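Local coordinates for protein 4-oxalocrotonate tautomerase (PDB 2X4K) that belongs to the tautomerase family of small beta-alpha-beta enzymes and is built here as an assembly of six short chains, at residues L22-T27 against I41-I45. Numbering follows the deposited sequence. Where two conformers were deposited one is given.
With ZN (zinc ion), chain E.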
ATOM      1  N   LEU A  22     -17.742   5.082  -8.169  1.00 10.45           N
ATOM      2  CA  LEU A  22     -16.381   5.451  -7.798  1.00 10.50           C
ATOM      3  C   LEU A  22     -15.369   4.778  -8.722  1.00 10.09           C
ATOM      4  O   LEU A  22     -14.455   5.425  -9.238  1.00  9.91           O
ATOM      5  CB  LEU A  22     -16.134   5.058  -6.342  1.00 10.76           C
ATOM      6  CG  LEU A  22     -14.744   5.285  -5.764  1.00 11.30           C
ATOM      7  CD1 LEU A  22     -14.365   6.754  -5.782  1.00 13.03           C
ATOM      8  CD2 LEU A  22     -14.692   4.714  -4.345  1.00 12.56           C
ATOM      9  N   VAL A  23     -15.528   3.476  -8.937  1.00 10.09           N
ATOM     10  CA  VAL A  23     -14.600   2.756  -9.809  1.00 10.13           C
ATOM     11  C   VAL A  23     -14.628   3.321 -11.233  1.00  9.96           C
ATOM     12  O   VAL A  23     -13.579   3.532 -11.837  1.00 10.00           O
ATOM     13  CB  VAL A  23     -14.878   1.228  -9.808  1.00 11.04           C
ATOM     14  CG1 VAL A  23     -14.091   0.520 -10.900  1.00 11.68           C
ATOM     15  CG2 VAL A  23     -14.537   0.646  -8.450  1.00 11.32           C
ATOM     16  N   SER A  24     -15.816   3.582 -11.770  1.00  9.70           N
ATOM     17  CA  SER A  24     -15.914   4.101 -13.129  1.00  9.93           C
ATOM     18  C   SER A  24     -15.362   5.517 -13.260  1.00  8.80           C
ATOM     19  O   SER A  24     -14.597   5.803 -14.179  1.00  8.56           O
ATOM     20  CB  SER A  24     -17.366   4.062 -13.609  1.00 10.69           C
ATOM     21  OG  SER A  24     -17.456   4.391 -14.985  1.00 12.26           O
ATOM     22  N   GLU A  25     -15.744   6.398 -12.341  1.00  8.62           N
ATOM     23  CA  GLU A  25     -15.356   7.812 -12.425  1.00  8.69           C
ATOM     24  C   GLU A  25     -13.876   8.016 -12.109  1.00  7.98           C
ATOM     25  O   GLU A  25     -13.232   8.865 -12.725  1.00  8.00           O
ATOM     26  CB  GLU A  25     -16.224   8.671 -11.515  1.00  9.66           C
ATOM     27  CG  GLU A  25     -17.706   8.650 -11.898  1.00 12.34           C
ATOM     28  CD  GLU A  25     -18.183   9.845 -12.707  1.00 16.15           C
ATOM     29  OE1 GLU A  25     -17.368  10.706 -13.100  1.00 16.51           O
ATOM     30  OE2 GLU A  25     -19.409   9.927 -12.940  1.00 20.19           O
ATOM     31  N   VAL A  26     -13.318   7.270 -11.153  1.00  7.90           N
ATOM     32  CA  VAL A  26     -11.884   7.348 -10.883  0.50  7.38           C
ATOM     33  C   VAL A  26     -11.106   6.877 -12.114  1.00  7.37           C
ATOM     34  O   VAL A  26     -10.070   7.445 -12.470  1.00  7.33           O
ATOM     35  CB  VAL A  26     -11.498   6.534  -9.630  0.50  7.45           C
ATOM     36  CG1 VAL A  26      -9.996   6.275  -9.589  0.50  6.39           C
ATOM     37  CG2 VAL A  26     -11.962   7.254  -8.361  0.50  7.27           C
ATOM     38  N   THR A  27     -11.604   5.830 -12.763  1.00  7.28           N
ATOM     39  CA  THR A  27     -10.968   5.341 -13.989  1.00  7.35           C
ATOM     40  C   THR A  27     -11.004   6.414 -15.075  1.00  7.14           C
ATOM     41  O   THR A  27      -9.988   6.670 -15.714  1.00  7.70           O
ATOM     42  CB  THR A  27     -11.621   4.029 -14.449  1.00  7.56           C
ATOM     43  OG1 THR A  27     -11.427   3.042 -13.437  1.00  8.11           O
ATOM     44  CG2 THR A  27     -11.006   3.514 -15.731  1.00  8.40           C
ATOM     45  N   ILE A  41      -6.074   0.308 -16.536  1.00  8.94           N
ATOM     46  CA  ILE A  41      -6.342   1.058 -15.306  1.00  8.54           C
ATOM     47  C   ILE A  41      -7.120   0.168 -14.344  1.00  8.24           C
ATOM     48  O   ILE A  41      -8.206  -0.309 -14.670  1.00  8.87           O
ATOM     49  CB  ILE A  41      -7.140   2.348 -15.573  1.00  8.32           C
ATOM     50  CG1 ILE A  41      -6.364   3.265 -16.523  1.00  8.80           C
ATOM     51  CG2 ILE A  41      -7.433   3.070 -14.252  1.00  8.98           C
ATOM     52  CD1 ILE A  41      -7.172   4.453 -17.039  1.00  8.99           C
ATOM     53  N   HIS A  42      -6.555  -0.023 -13.156  1.00  8.27           N
ATOM     54  CA  HIS A  42      -7.082  -0.926 -12.144  1.00  8.65           C
ATOM     55  C   HIS A  42      -7.437  -0.139 -10.900  1.00  8.64           C
ATOM     56  O   HIS A  42      -6.681   0.745 -10.502  1.00  9.17           O
ATOM     57  CB  HIS A  42      -6.021  -1.961 -11.797  1.00  9.62           C
ATOM     58  CG  HIS A  42      -5.453  -2.641 -12.996  1.00 10.32           C
ATOM     59  ND1 HIS A  42      -4.515  -2.049 -13.810  1.00 10.51           N
ATOM     60  CD2 HIS A  42      -5.710  -3.853 -13.537  1.00 10.59           C
ATOM     61  CE1 HIS A  42      -4.202  -2.875 -14.791  1.00 10.71           C
ATOM     62  NE2 HIS A  42      -4.917  -3.974 -14.653  1.00 11.09           N
ATOM     63  N   VAL A  43      -8.562  -0.471 -10.274  1.00  8.50           N
ATOM     64  CA  VAL A  43      -8.994   0.207  -9.063  1.00  8.72           C
ATOM     65  C   VAL A  43      -9.347  -0.813  -7.994  1.00  8.66           C
ATOM     66  O   VAL A  43     -10.075  -1.770  -8.257  1.00  9.87           O
ATOM     67  CB  VAL A  43     -10.199   1.133  -9.316  1.00  9.45           C
ATOM     68  CG1 VAL A  43     -10.630   1.838  -8.024  1.00 11.06           C
ATOM     69  CG2 VAL A  43      -9.876   2.137 -10.402  1.00 10.67           C
ATOM     70  N   VAL A  44      -8.828  -0.598  -6.793  1.00  7.84           N
ATOM     71  CA  VAL A  44      -9.175  -1.379  -5.622  1.00  8.56           C
ATOM     72  C   VAL A  44      -9.694  -0.440  -4.548  1.00  8.20           C
ATOM     73  O   VAL A  44      -9.095   0.603  -4.303  1.00  9.01           O
ATOM     74  CB  VAL A  44      -7.953  -2.140  -5.080  1.00  9.23           C
ATOM     75  CG1 VAL A  44      -8.281  -2.839  -3.760  1.00 11.60           C
ATOM     76  CG2 VAL A  44      -7.436  -3.130  -6.127  1.00 10.85           C
ATOM     77  N   ILE A  45     -10.806  -0.830  -3.931  1.00  8.77           N
ATOM     78  CA  ILE A  45     -11.397  -0.079  -2.838  0.50  9.26           C
ATOM     79  C   ILE A  45     -11.202  -0.858  -1.542  1.00  9.39           C
ATOM     80  O   ILE A  45     -11.508  -2.051  -1.472  1.00 10.69           O
ATOM     81  CB  ILE A  45     -12.898   0.163  -3.067  0.50  9.99           C
ATOM     82  CG1 ILE A  45     -13.146   0.822  -4.426  0.50 10.94           C
ATOM     83  CG2 ILE A  45     -13.461   1.052  -1.969  0.50 11.43           C
ATOM     84  CD1 ILE A  45     -14.588   0.753  -4.859  0.50 11.70           C
TER
HETATM   85 ZN    ZN E1064      -4.639  -5.712 -15.662  1.00 14.38          ZN
HETATM   86  O   HOH W   1     -10.678   0.352 -13.446  1.00  7.87           O
HETATM   87  O   HOH W   2      -6.596  -7.035 -15.348  1.00 10.15           O
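V43 faces helix 22-27 and packs against V23 and T27, and more loosely against V26 in the conformer given. This is helix-on-sheet packing within the beta-alpha-beta unit of the tautomerase fold, where strand 42-45 runs beside strand 5-11. The axes of helix 22-27 and strand 42-45 approach to 8.9 Å, and their N-to-C directions make 138°. V43 CG2 lies against T27 OG1 at 3.5 Å, while V43 CG1 meets V23 CG2 at 4.1 Å. The two valines lie alongside each other, pointing opposite ways. In the conformer given, I45 CD1 packs on V23 CG2 at 3.6 Å and touches L22 CD2, so the end of I45 meets both helix side chains. At the other end I41 lies across T27, with their CG2 methyls 3.9 Å apart. V6 of strand 5-11 touches both V26 and V43, and G57 of a second subunit covers V23 and T27. On the reverse side of the strand, H42 NE2 binds zinc together with D62 of a third subunit and H42 of a fourth. Polar atoms also bridge the buried contact. A single water donates to both T27 OG1 and I41 O. T27 holds its hydroxyl beside its own backbone N (chi1 -62°), turned back to the preceding helical turn. There OG1 donates to V23 O at 2.7 Å, and that carbonyl also accepts from T27 N.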